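Local coordinates for odorant-binding protein 1d (Locusta migratoria, PDB 4PT1), which probably binds and carries small hydrophobic odorants, as a secreted member of the insect PBP/GOBP family, at residues A[10-15]-A[122-127]; A[20-25]-A[52-57]; A[46-51]-A[102-107]; A[86-91]-A[108-113]. All coordinates share one frame; numbering follows the deposited sequence.

Interaction 1: A[10-15]-A[122-127]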
loop_
_atom_site.group_PDB
_atom_site.type_symbol
_atom_site.label_atom_id
_atom_site.label_comp_id
_atom_site.label_asym_id
_atom_site.label_seq_id
_atom_site.Cartn_x
_atom_site.Cartn_y
_atom_site.Cartn_z
ATOM N N ARG A 10 3.498 -12.029 -1.617
ATOM C CA ARG A 10 2.459 -12.281 -0.609
ATOM C C ARG A 10 1.316 -11.267 -0.640
ATOM O O ARG A 10 0.161 -11.636 -0.444
ATOM C CB ARG A 10 3.050 -12.412 0.807
ATOM C CG ARG A 10 3.782 -11.203 1.385
ATOM C CD ARG A 10 4.520 -11.606 2.667
ATOM N NE ARG A 10 5.022 -10.469 3.446
ATOM C CZ ARG A 10 5.624 -10.562 4.635
ATOM N NH1 ARG A 10 5.807 -11.748 5.210
ATOM N NH2 ARG A 10 6.046 -9.459 5.264
ATOM N N ILE A 11 1.619 -10.000 -0.920
ATOM C CA ILE A 11 0.574 -8.981 -0.985
ATOM C C ILE A 11 -0.343 -9.199 -2.195
ATOM O O ILE A 11 -1.574 -9.158 -2.086
ATOM C CB ILE A 11 1.161 -7.551 -1.012
ATOM C CG1 ILE A 11 1.870 -7.254 0.313
ATOM C CG2 ILE A 11 0.060 -6.536 -1.249
ATOM C CD1 ILE A 11 2.263 -5.796 0.466
ATOM N N MET A 12 0.240 -9.457 -3.352
ATOM C CA MET A 12 -0.581 -9.697 -4.526
ATOM C C MET A 12 -1.390 -10.987 -4.372
ATOM O O MET A 12 -2.585 -11.006 -4.720
ATOM C CB MET A 12 0.269 -9.715 -5.803
ATOM C CG MET A 12 0.808 -8.341 -6.174
ATOM S SD MET A 12 -0.487 -7.130 -6.505
ATOM C CE MET A 12 0.409 -5.583 -6.364
ATOM N N ASP A 13 -0.756 -12.032 -3.837
ATOM C CA ASP A 13 -1.426 -13.330 -3.584
ATOM C C ASP A 13 -2.684 -13.178 -2.738
ATOM O O ASP A 13 -3.700 -13.836 -2.995
ATOM C CB ASP A 13 -0.498 -14.317 -2.849
ATOM C CG ASP A 13 0.508 -15.014 -3.769
ATOM O OD1 ASP A 13 0.278 -15.091 -4.999
ATOM O OD2 ASP A 13 1.535 -15.507 -3.239
ATOM N N ALA A 14 -2.609 -12.323 -1.722
ATOM C CA ALA A 14 -3.687 -12.178 -0.750
ATOM C C ALA A 14 -4.443 -10.857 -0.875
ATOM O O ALA A 14 -5.153 -10.482 0.045
ATOM C CB ALA A 14 -3.138 -12.346 0.655
ATOM N N ALA A 15 -4.343 -10.189 -2.021
ATOM C CA ALA A 15 -5.015 -8.905 -2.229
ATOM C C ALA A 15 -6.523 -8.927 -1.970
ATOM O O ALA A 15 -7.047 -8.020 -1.323
ATOM C CB ALA A 15 -4.758 -8.390 -3.631
ATOM N N VAL A 122 0.065 -0.166 -7.439
ATOM C CA VAL A 122 -1.310 0.093 -7.018
ATOM C C VAL A 122 -2.280 -0.417 -8.099
ATOM O O VAL A 122 -3.309 -1.009 -7.783
ATOM C CB VAL A 122 -1.558 1.580 -6.633
ATOM C CG1 VAL A 122 -0.684 1.994 -5.448
ATOM C CG2 VAL A 122 -1.299 2.518 -7.796
ATOM N N ARG A 123 -1.930 -0.257 -9.366
ATOM C CA ARG A 123 -2.794 -0.751 -10.442
ATOM C C ARG A 123 -2.921 -2.271 -10.494
ATOM O O ARG A 123 -4.000 -2.786 -10.787
ATOM C CB ARG A 123 -2.326 -0.195 -11.790
ATOM C CG ARG A 123 -2.629 1.286 -11.953
ATOM C CD ARG A 123 -2.386 1.764 -13.380
ATOM N NE ARG A 123 -2.860 3.127 -13.584
ATOM N N ALA A 124 -1.836 -2.983 -10.192
ATOM C CA ALA A 124 -1.824 -4.440 -10.157
ATOM C C ALA A 124 -2.645 -4.959 -8.971
ATOM O O ALA A 124 -3.351 -5.965 -9.073
ATOM C CB ALA A 124 -0.390 -4.940 -10.069
ATOM N N PHE A 125 -2.532 -4.273 -7.840
ATOM C CA PHE A 125 -3.280 -4.632 -6.634
ATOM C C PHE A 125 -4.786 -4.579 -6.929
ATOM O O PHE A 125 -5.533 -5.569 -6.791
ATOM C CB PHE A 125 -2.912 -3.663 -5.506
ATOM C CG PHE A 125 -3.542 -4.003 -4.173
ATOM C CD1 PHE A 125 -3.031 -5.028 -3.402
ATOM C CD2 PHE A 125 -4.630 -3.285 -3.697
ATOM C CE1 PHE A 125 -3.592 -5.337 -2.168
ATOM C CE2 PHE A 125 -5.192 -3.595 -2.465
ATOM C CZ PHE A 125 -4.679 -4.632 -1.714
ATOM N N ASP A 126 -5.194 -3.415 -7.390
ATOM C CA ASP A 126 -6.560 -3.127 -7.781
ATOM C C ASP A 126 -7.172 -4.063 -8.835
ATOM O O ASP A 126 -8.387 -4.253 -8.847
ATOM C CB ASP A 126 -6.610 -1.692 -8.307
ATOM C CG ASP A 126 -7.942 -1.349 -8.932
ATOM O OD1 ASP A 126 -8.962 -1.545 -8.237
ATOM O OD2 ASP A 126 -7.966 -0.890 -10.112
ATOM N N ALA A 127 -6.357 -4.610 -9.731
ATOM C CA ALA A 127 -6.869 -5.483 -10.791
ATOM C C ALA A 127 -7.152 -6.887 -10.274
ATOM O O ALA A 127 -7.909 -7.630 -10.894
ATOM C CB ALA A 127 -5.881 -5.539 -11.949
#
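Two bumps and two hollows fit together where the short helix 10-13 and the start of the next helix meet helix 115-129. The first bump is the thioether end of Met12. Its chain leaves with CG beside the backbone N (chi1 -70°) and bends again at chi2 (-61°), which carries SD and CE across to the other helix rather than along its own. There the methyl settles into a notch on the backbone between Ala124 and Phe125: Met12 CE lies 3.5 Å from Phe125 N, and Met12 SD lies 3.7 Å from Phe125 CA. The small side chain of Ala124 leaves room for it and closes the notch on one side, with Met12 CE 3.8 Å from Ala124 CB.

The second bump is Phe125. It has CG anti to its backbone N (chi1 -175°), so the ring is carried over to 10-15 and fits into a hollow built from Ile11 and Ala15. Ala15 CB makes the tighter contact, 3.6 Å to Phe125 CE1, while Ile11 CG2 reaches the same ring atom at 4.0 Å, the two side chains crossing at about a right angle. The backbone leaves helical torsions at Ala14, which is N-cap of the next helix, so Ala15 already belongs to helix 15-26. No hydrogen bond crosses the contact.

Phe125 also belongs to the pocket that holds 2-(2-methoxyethoxy)ethanol. Around the contact, Leu7 packs on Met12 and Ala124, Phe58 on Ile11, and Tyr50 and Ile54 of helix 45-57 on the Phe125 ring.

Interaction 2: A[20-25]-A[52-57]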
loop_
_atom_site.group_PDB
_atom_site.type_symbol
_atom_site.label_atom_id
_atom_site.label_comp_id
_atom_site.label_asym_id
_atom_site.label_seq_id
_atom_site.Cartn_x
_atom_site.Cartn_y
_atom_site.Cartn_z
ATOM N N HIS A 20 -10.851 -7.557 1.466
ATOM C CA HIS A 20 -12.136 -7.895 2.088
ATOM C C HIS A 20 -12.182 -7.460 3.542
ATOM O O HIS A 20 -13.107 -6.755 3.951
ATOM C CB HIS A 20 -12.422 -9.361 1.937
ATOM C CG HIS A 20 -13.726 -9.769 2.538
ATOM N ND1 HIS A 20 -14.891 -9.627 1.882
ATOM C CD2 HIS A 20 -14.039 -10.271 3.798
ATOM C CE1 HIS A 20 -15.897 -10.044 2.667
ATOM N NE2 HIS A 20 -15.377 -10.454 3.831
ATOM N N THR A 21 -11.162 -7.816 4.322
ATOM C CA THR A 21 -11.190 -7.517 5.752
ATOM C C THR A 21 -11.024 -6.012 5.971
ATOM O O THR A 21 -11.729 -5.408 6.771
ATOM C CB THR A 21 -10.103 -8.286 6.532
ATOM O OG1 THR A 21 -8.840 -7.996 5.979
ATOM C CG2 THR A 21 -10.298 -9.776 6.425
ATOM N N CYS A 22 -10.123 -5.396 5.232
ATOM C CA CYS A 22 -9.836 -3.977 5.459
ATOM C C CYS A 22 -10.918 -3.011 4.974
ATOM O O CYS A 22 -11.149 -1.954 5.589
ATOM C CB CYS A 22 -8.492 -3.601 4.859
ATOM S SG CYS A 22 -7.097 -4.348 5.748
ATOM N N ARG A 23 -11.547 -3.338 3.856
ATOM C CA ARG A 23 -12.636 -2.502 3.360
ATOM C C ARG A 23 -13.839 -2.567 4.266
ATOM O O ARG A 23 -14.497 -1.556 4.488
ATOM C CB ARG A 23 -13.048 -2.867 1.939
ATOM C CG ARG A 23 -12.197 -2.150 0.906
ATOM C CD ARG A 23 -12.987 -1.844 -0.351
ATOM N NE ARG A 23 -13.205 -3.062 -1.109
ATOM C CZ ARG A 23 -14.226 -3.262 -1.932
ATOM N NH1 ARG A 23 -15.160 -2.323 -2.099
ATOM N NH2 ARG A 23 -14.318 -4.414 -2.580
ATOM N N SER A 24 -14.129 -3.754 4.778
ATOM C CA SER A 24 -15.233 -3.904 5.717
ATOM C C SER A 24 -14.952 -3.148 7.017
ATOM O O SER A 24 -15.853 -2.516 7.537
ATOM C CB SER A 24 -15.596 -5.372 5.955
ATOM O OG SER A 24 -14.711 -6.042 6.816
ATOM N N SER A 25 -13.708 -3.167 7.496
ATOM C CA SER A 25 -13.339 -2.439 8.745
ATOM C C SER A 25 -13.410 -0.901 8.625
ATOM O O SER A 25 -13.939 -0.200 9.510
ATOM C CB SER A 25 -11.929 -2.874 9.169
ATOM O OG SER A 25 -11.552 -2.251 10.377
ATOM N N LYS A 52 -3.500 1.909 6.125
ATOM C CA LYS A 52 -2.994 1.454 7.420
ATOM C C LYS A 52 -3.365 -0.006 7.662
ATOM O O LYS A 52 -2.531 -0.806 8.091
ATOM C CB LYS A 52 -3.500 2.386 8.542
ATOM C CG LYS A 52 -3.129 1.982 9.956
ATOM C CD LYS A 52 -4.206 1.179 10.634
ATOM C CE LYS A 52 -3.933 1.101 12.127
ATOM N NZ LYS A 52 -4.959 0.281 12.784
ATOM N N CYS A 53 -4.603 -0.367 7.365
ATOM C CA CYS A 53 -5.077 -1.718 7.624
ATOM C C CYS A 53 -4.301 -2.746 6.808
ATOM O O CYS A 53 -3.953 -3.795 7.328
ATOM C CB CYS A 53 -6.579 -1.807 7.330
ATOM S SG CYS A 53 -7.276 -3.438 7.586
ATOM N N ILE A 54 -4.050 -2.456 5.532
ATOM C CA ILE A 54 -3.223 -3.309 4.676
ATOM C C ILE A 54 -1.835 -3.482 5.302
ATOM O O ILE A 54 -1.317 -4.585 5.399
ATOM C CB ILE A 54 -3.100 -2.753 3.240
ATOM C CG1 ILE A 54 -4.397 -2.983 2.466
ATOM C CG2 ILE A 54 -1.967 -3.449 2.458
ATOM C CD1 ILE A 54 -4.380 -2.267 1.140
ATOM N N MET A 55 -1.231 -2.388 5.750
ATOM C CA MET A 55 0.112 -2.500 6.303
ATOM C C MET A 55 0.116 -3.362 7.563
ATOM O O MET A 55 1.053 -4.132 7.783
ATOM C CB MET A 55 0.711 -1.122 6.572
ATOM C CG MET A 55 0.943 -0.314 5.308
ATOM S SD MET A 55 1.721 1.261 5.669
ATOM C CE MET A 55 3.419 0.719 5.908
ATOM N N VAL A 56 -0.918 -3.231 8.389
ATOM C CA VAL A 56 -1.022 -4.022 9.638
ATOM C C VAL A 56 -1.173 -5.492 9.300
ATOM O O VAL A 56 -0.531 -6.335 9.898
ATOM C CB VAL A 56 -2.192 -3.563 10.535
ATOM C CG1 VAL A 56 -2.354 -4.525 11.704
ATOM C CG2 VAL A 56 -1.943 -2.153 11.047
ATOM N N GLU A 57 -1.995 -5.795 8.303
ATOM C CA GLU A 57 -2.216 -7.186 7.907
ATOM C C GLU A 57 -0.938 -7.815 7.294
ATOM O O GLU A 57 -0.720 -9.031 7.404
ATOM C CB GLU A 57 -3.393 -7.265 6.943
ATOM C CG GLU A 57 -4.730 -6.933 7.586
ATOM C CD GLU A 57 -5.169 -7.952 8.614
ATOM O OE1 GLU A 57 -5.252 -9.153 8.277
ATOM O OE2 GLU A 57 -5.459 -7.542 9.755
HETATM O O HOH W 1 -6.971 -9.953 5.967
#
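No aromatic ring takes part in this contact; the flat group that does is the carboxylate of Glu57, and it works through a water. That water donates to Glu57 OE1 at 3.0 Å and sits 2.7 Å from Thr21 OG1, bridging Thr21 OG1 and Glu57 OE1, which are 4.4 Å apart. Thr21 OG1 has a second partner in Val18 O, one turn earlier on its own helix. In Glu57 the first torsion sets CG beside the backbone N, 4.0 Å from Cys22 SG; the bend at chi2 then turns the carboxylate.

Behind this wet rim lies the covalent link. Cys22 SG and Cys53 SG are bonded at 2.1 Å with a chi3 of -78°, a left-handed disulfide. The two cysteines reach it differently: Cys22 carries its sulfur beside its backbone N, whereas Cys53 holds it anti to its own (chi1 179°). Cys22 SG also lies 3.6 Å from Ile54 N. Of the two half-cystines Cys22 is the more deeply buried, while Thr21 and Glu57 face the solvent side.

This is the bond between the first and third of the six cysteines that mark classical insect odorant-binding proteins. It ties helix 15-26 to helix 45-57, whose short segments run roughly antiparallel at 141° with axes 9.4 Å apart. Tyr50 packs against Cys22 beside the link, helix 30-37 touches Arg23 on 15-26, and helix 99-113 receives Lys52 and Met55 on 45-57.

Interaction 3: A[46-51]-A[102-107]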
loop_
_atom_site.group_PDB
_atom_site.type_symbol
_atom_site.label_atom_id
_atom_site.label_comp_id
_atom_site.label_asym_id
_atom_site.label_seq_id
_atom_site.Cartn_x
_atom_site.Cartn_y
_atom_site.Cartn_z
ATOM N N ASP A 46 -11.131 7.569 5.877
ATOM C CA ASP A 46 -11.298 6.108 5.770
ATOM C C ASP A 46 -10.337 5.452 4.790
ATOM O O ASP A 46 -9.871 4.351 5.040
ATOM C CB ASP A 46 -12.721 5.723 5.366
ATOM C CG ASP A 46 -13.757 6.119 6.406
ATOM O OD1 ASP A 46 -13.441 6.019 7.600
ATOM O OD2 ASP A 46 -14.882 6.499 6.021
ATOM N N PHE A 47 -10.053 6.109 3.673
ATOM C CA PHE A 47 -9.044 5.575 2.759
ATOM C C PHE A 47 -7.653 5.485 3.427
ATOM O O PHE A 47 -6.952 4.482 3.291
ATOM C CB PHE A 47 -8.990 6.365 1.456
ATOM C CG PHE A 47 -7.910 5.889 0.538
ATOM C CD1 PHE A 47 -8.037 4.679 -0.098
ATOM C CD2 PHE A 47 -6.752 6.624 0.370
ATOM C CE1 PHE A 47 -7.027 4.214 -0.929
ATOM C CE2 PHE A 47 -5.735 6.168 -0.450
ATOM C CZ PHE A 47 -5.880 4.955 -1.095
ATOM N N LYS A 48 -7.249 6.506 4.169
ATOM C CA LYS A 48 -5.988 6.436 4.920
ATOM C C LYS A 48 -5.935 5.224 5.870
ATOM O O LYS A 48 -4.914 4.522 5.979
ATOM C CB LYS A 48 -5.765 7.725 5.701
ATOM C CG LYS A 48 -5.789 8.952 4.794
ATOM C CD LYS A 48 -5.272 10.182 5.504
ATOM C CE LYS A 48 -5.396 11.405 4.609
ATOM N NZ LYS A 48 -5.245 12.666 5.378
ATOM N N CYS A 49 -7.040 4.972 6.555
ATOM C CA CYS A 49 -7.084 3.860 7.490
ATOM C C CYS A 49 -7.129 2.525 6.748
ATOM O O CYS A 49 -6.667 1.535 7.268
ATOM C CB CYS A 49 -8.256 4.021 8.461
ATOM S SG CYS A 49 -7.989 5.348 9.675
ATOM N N TYR A 50 -7.630 2.528 5.513
ATOM C CA TYR A 50 -7.539 1.361 4.644
ATOM C C TYR A 50 -6.069 1.022 4.303
ATOM O O TYR A 50 -5.663 -0.138 4.405
ATOM C CB TYR A 50 -8.352 1.589 3.386
ATOM C CG TYR A 50 -8.242 0.483 2.376
ATOM C CD1 TYR A 50 -9.044 -0.662 2.476
ATOM C CD2 TYR A 50 -7.368 0.581 1.305
ATOM C CE1 TYR A 50 -8.958 -1.660 1.535
ATOM C CE2 TYR A 50 -7.260 -0.431 0.360
ATOM C CZ TYR A 50 -8.055 -1.545 0.488
ATOM O OH TYR A 50 -7.957 -2.508 -0.447
ATOM N N LEU A 51 -5.269 2.016 3.901
ATOM C CA LEU A 51 -3.817 1.838 3.723
ATOM C C LEU A 51 -3.164 1.294 4.992
ATOM O O LEU A 51 -2.378 0.324 4.948
ATOM C CB LEU A 51 -3.129 3.154 3.319
ATOM C CG LEU A 51 -3.533 3.723 1.944
ATOM C CD1 LEU A 51 -2.825 5.051 1.709
ATOM C CD2 LEU A 51 -3.268 2.746 0.795
ATOM N N THR A 102 0.136 8.349 9.100
ATOM C CA THR A 102 1.471 7.704 8.926
ATOM C C THR A 102 1.488 6.753 7.741
ATOM O O THR A 102 2.336 6.880 6.841
ATOM C CB THR A 102 1.900 6.931 10.199
ATOM O OG1 THR A 102 2.169 7.860 11.262
ATOM C CG2 THR A 102 3.164 6.064 9.968
ATOM N N ALA A 103 0.546 5.809 7.719
ATOM C CA ALA A 103 0.462 4.895 6.571
ATOM C C ALA A 103 0.259 5.660 5.263
ATOM O O ALA A 103 0.966 5.419 4.290
ATOM C CB ALA A 103 -0.650 3.872 6.763
ATOM N N TYR A 104 -0.697 6.596 5.242
ATOM C CA TYR A 104 -1.078 7.287 3.982
ATOM C C TYR A 104 0.107 8.065 3.385
ATOM O O TYR A 104 0.302 8.076 2.167
ATOM C CB TYR A 104 -2.330 8.180 4.186
ATOM C CG TYR A 104 -2.736 9.029 2.977
ATOM C CD1 TYR A 104 -3.521 8.504 1.943
ATOM C CD2 TYR A 104 -2.339 10.343 2.873
ATOM C CE1 TYR A 104 -3.889 9.289 0.847
ATOM C CE2 TYR A 104 -2.692 11.142 1.786
ATOM C CZ TYR A 104 -3.467 10.614 0.764
ATOM O OH TYR A 104 -3.832 11.399 -0.333
ATOM N N GLN A 105 0.909 8.669 4.253
ATOM C CA GLN A 105 2.040 9.473 3.842
ATOM C C GLN A 105 3.342 8.685 3.690
ATOM O O GLN A 105 4.241 9.158 2.990
ATOM C CB GLN A 105 2.260 10.611 4.851
ATOM C CG GLN A 105 1.054 11.537 5.026
ATOM C CD GLN A 105 0.728 12.404 3.812
ATOM O OE1 GLN A 105 1.482 12.458 2.845
ATOM N NE2 GLN A 105 -0.419 13.074 3.856
ATOM N N ILE A 106 3.471 7.514 4.336
ATOM C CA ILE A 106 4.521 6.572 3.929
ATOM C C ILE A 106 4.239 6.272 2.447
ATOM O O ILE A 106 5.139 6.312 1.620
ATOM C CB ILE A 106 4.560 5.266 4.782
ATOM C CG1 ILE A 106 5.198 5.505 6.163
ATOM C CG2 ILE A 106 5.366 4.191 4.041
ATOM C CD1 ILE A 106 5.047 4.354 7.149
ATOM N N HIS A 107 2.970 6.046 2.113
ATOM C CA HIS A 107 2.546 5.799 0.745
ATOM C C HIS A 107 2.710 6.974 -0.197
ATOM O O HIS A 107 3.106 6.784 -1.339
ATOM C CB HIS A 107 1.137 5.273 0.728
ATOM C CG HIS A 107 1.074 3.780 0.828
ATOM N ND1 HIS A 107 0.938 2.985 -0.261
ATOM C CD2 HIS A 107 1.200 2.932 1.930
ATOM C CE1 HIS A 107 0.942 1.697 0.141
ATOM N NE2 HIS A 107 1.110 1.672 1.480
#
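The buried part of this crossing is centred on Leu51, Phe47 and the ring of Tyr104; its more exposed side is formed by Lys48. Leu51 points across at the other helix. Its CD1 presses to 3.5 Å from Tyr104 CD1, and the same methyl is 4.1 Å from His107 CB. Its other branch, CD2, stands over the face of the His107 imidazole, 4.3 Å above the plane near the ring centre. Phe47 meets Tyr104 rim to rim, Phe47 CE2 3.9 Å from Tyr104 CE1, each atom near the plane of the other ring.

On the partly exposed side, Lys48, extended beyond CG, crosses Tyr104 obliquely. The stem is close at its base, Lys48 CG 3.6 Å from Tyr104 CG, and ends in a CH-pi contact of Lys48 CE over the face, offset toward the rim and 20° off the ring normal. Its amine leaves the contact for a salt bridge with Glu101. An alanine in place of Tyr104 would probably cost the lysine stem its aromatic support and loosen the packing of Leu51 and Phe47.

The segments cross steeply, at 78° with axes 7.9 Å apart, joining helices 45-57 and 99-113; the Cys49-Cys100 disulfide ties the same two helices. Leu51 and His107 help line the ligand pocket, the hydroxyl of Tyr118 on helix 115-129 is hydrogen-bonded to His107 ND1, and helix 30-37 packs on Phe47.

Interaction 4: A[86-91]-A[108-113]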
loop_
_atom_site.group_PDB
_atom_site.type_symbol
_atom_site.label_atom_id
_atom_site.label_comp_id
_atom_site.label_asym_id
_atom_site.label_seq_id
_atom_site.Cartn_x
_atom_site.Cartn_y
_atom_site.Cartn_z
ATOM N N ARG A 86 14.653 0.217 -2.915
ATOM C CA ARG A 86 15.181 1.595 -2.964
ATOM C C ARG A 86 14.127 2.565 -2.441
ATOM O O ARG A 86 14.397 3.383 -1.572
ATOM C CB ARG A 86 15.607 1.964 -4.388
ATOM C CG ARG A 86 16.350 3.296 -4.467
ATOM C CD ARG A 86 16.730 3.640 -5.898
ATOM N NE ARG A 86 17.441 2.545 -6.554
ATOM N N VAL A 87 12.910 2.454 -2.954
ATOM C CA VAL A 87 11.792 3.249 -2.453
ATOM C C VAL A 87 11.503 3.089 -0.952
ATOM O O VAL A 87 11.337 4.067 -0.233
ATOM C CB VAL A 87 10.544 2.941 -3.275
ATOM C CG1 VAL A 87 9.311 3.523 -2.613
ATOM C CG2 VAL A 87 10.742 3.464 -4.699
ATOM N N VAL A 88 11.462 1.849 -0.466
ATOM C CA VAL A 88 11.205 1.629 0.942
ATOM C C VAL A 88 12.278 2.266 1.835
ATOM O O VAL A 88 11.947 2.893 2.854
ATOM C CB VAL A 88 11.046 0.132 1.272
ATOM C CG1 VAL A 88 11.008 -0.065 2.787
ATOM C CG2 VAL A 88 9.789 -0.411 0.625
ATOM N N HIS A 89 13.545 2.120 1.447
ATOM C CA HIS A 89 14.657 2.673 2.226
ATOM C C HIS A 89 14.599 4.163 2.234
ATOM O O HIS A 89 14.974 4.791 3.235
ATOM C CB HIS A 89 16.020 2.159 1.733
ATOM C CG HIS A 89 16.347 0.756 2.203
ATOM N ND1 HIS A 89 16.663 0.479 3.485
ATOM C CD2 HIS A 89 16.433 -0.444 1.513
ATOM C CE1 HIS A 89 16.910 -0.833 3.614
ATOM N NE2 HIS A 89 16.766 -1.403 2.407
ATOM N N SER A 90 14.097 4.758 1.151
ATOM C CA SER A 90 14.019 6.220 1.071
ATOM C C SER A 90 12.886 6.815 1.936
ATOM O O SER A 90 12.884 8.019 2.221
ATOM C CB SER A 90 13.925 6.693 -0.389
ATOM O OG SER A 90 12.657 6.464 -0.971
ATOM N N CYS A 91 11.962 5.964 2.386
ATOM C CA CYS A 91 10.728 6.395 3.065
ATOM C C CYS A 91 10.577 5.823 4.479
ATOM O O CYS A 91 9.512 5.940 5.108
ATOM C CB CYS A 91 9.533 5.996 2.192
ATOM S SG CYS A 91 9.488 6.891 0.616
ATOM N N GLN A 108 2.443 8.192 0.270
ATOM C CA GLN A 108 2.700 9.351 -0.581
ATOM C C GLN A 108 4.206 9.524 -0.796
ATOM O O GLN A 108 4.597 9.912 -1.883
ATOM C CB GLN A 108 2.052 10.623 -0.034
ATOM C CG GLN A 108 0.526 10.565 0.083
ATOM C CD GLN A 108 -0.144 9.652 -0.930
ATOM O OE1 GLN A 108 -0.520 8.514 -0.616
ATOM N NE2 GLN A 108 -0.306 10.147 -2.159
ATOM N N CYS A 109 5.031 9.227 0.214
ATOM C CA CYS A 109 6.503 9.133 0.039
ATOM C C CYS A 109 6.917 8.080 -0.994
ATOM O O CYS A 109 7.798 8.344 -1.813
ATOM C CB CYS A 109 7.245 8.884 1.359
ATOM S SG CYS A 109 9.057 8.805 1.206
ATOM N N TYR A 110 6.322 6.891 -0.968
ATOM C CA TYR A 110 6.589 5.934 -2.040
ATOM C C TYR A 110 6.283 6.495 -3.431
ATOM O O TYR A 110 7.069 6.331 -4.370
ATOM C CB TYR A 110 5.772 4.657 -1.880
ATOM C CG TYR A 110 6.031 3.806 -0.659
ATOM C CD1 TYR A 110 7.180 3.927 0.110
ATOM C CD2 TYR A 110 5.105 2.820 -0.296
ATOM C CE1 TYR A 110 7.392 3.120 1.215
ATOM C CE2 TYR A 110 5.326 2.012 0.803
ATOM C CZ TYR A 110 6.479 2.161 1.553
ATOM O OH TYR A 110 6.679 1.366 2.655
ATOM N N LYS A 111 5.112 7.116 -3.558
ATOM C CA LYS A 111 4.690 7.795 -4.778
ATOM C C LYS A 111 5.702 8.860 -5.239
ATOM O O LYS A 111 6.049 8.898 -6.414
ATOM C CB LYS A 111 3.293 8.400 -4.563
ATOM C CG LYS A 111 2.713 9.191 -5.726
ATOM C CD LYS A 111 1.211 9.420 -5.535
ATOM C CE LYS A 111 0.614 10.283 -6.641
ATOM N N GLN A 112 6.176 9.684 -4.304
ATOM C CA GLN A 112 7.197 10.735 -4.569
ATOM C C GLN A 112 8.490 10.113 -5.062
ATOM O O GLN A 112 9.072 10.555 -6.041
ATOM C CB GLN A 112 7.486 11.536 -3.273
ATOM C CG GLN A 112 8.640 12.552 -3.345
ATOM C CD GLN A 112 9.112 13.057 -1.981
ATOM O OE1 GLN A 112 10.179 13.681 -1.875
ATOM N NE2 GLN A 112 8.323 12.797 -0.931
ATOM N N SER A 113 8.934 9.080 -4.350
ATOM C CA SER A 113 10.204 8.435 -4.602
ATOM C C SER A 113 10.301 7.840 -6.018
ATOM O O SER A 113 11.324 8.008 -6.704
ATOM C CB SER A 113 10.426 7.346 -3.546
ATOM O OG SER A 113 11.705 6.758 -3.693
#
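A disulfide sulfur set at the rim of a tyrosine ring is the oddest feature here. Cys91 SG lies 5.1 Å from the centroid of the Tyr110 ring and 77° off the ring normal, a sulfur-aromatic contact at the edge. The same sulfur is bonded to Cys109 SG at 2.0 Å, with a chi3 of -85°, close to the perpendicular expected of a relaxed disulfide. Cys91 follows Ser90 in segment 86-91, while Cys109, its sulfur anti to the backbone N, sits within helix 99-113; the link joins the fourth and sixth cysteines of the classical insect odorant-binding protein pattern.

The Tyr110 ring is met obliquely by Val87 and Cys91, while Val88 lies beside it, pointing the same way. Val87 CG1 comes to 3.5 Å from Tyr110 CD1, and Cys91 CB to 3.7 Å from Tyr110 CE1. The tyrosine hydroxyl is hydrogen-bonded to Glu72 beyond the contact. A serine in place of Tyr110 would probably leave Val87 and Cys91 without this apolar partner and would lose the bond to Glu72.

At the outer rim two serines meet tip to tip, Ser90 OG and Ser113 OG 2.9 Å apart. Ser90 OG also gives its proton to Val87 O at 2.8 Å, from above the carbonyl plane, and Val87 CG2 stands 3.6 Å from Ser113 OG.

The contact thus grades from a covalent bond, through apolar and aromatic packing, to hydroxyls at the surface. The disulfide ties segment 86-91 to helix 99-113, and the weaker contacts are likely to settle how the two lie about it.

Overall arrangement
Interaction 1 joins the chain's beginning to its last helix, and the other three are nested inside the loop it closes. Helix 45-57 serves interactions 2 and 3, with centres about 10 Å apart; helix 99-113 serves interactions 3 and 4, with centres about 14 Å apart. Interaction 3 therefore couples the contacts that hold a disulfide across their segments, 2 and 4, whose centres lie about 21 Å apart on opposite sides of the chain's centre. Its segments alternate in sequence with those of both, so the connections interlock. Interaction 1 touches interactions 2 and 3 through Phe125, which meets Ile54 and Tyr50. Interactions 1, 2 and 3 contribute residues to one pocket, consistent with odorant binding.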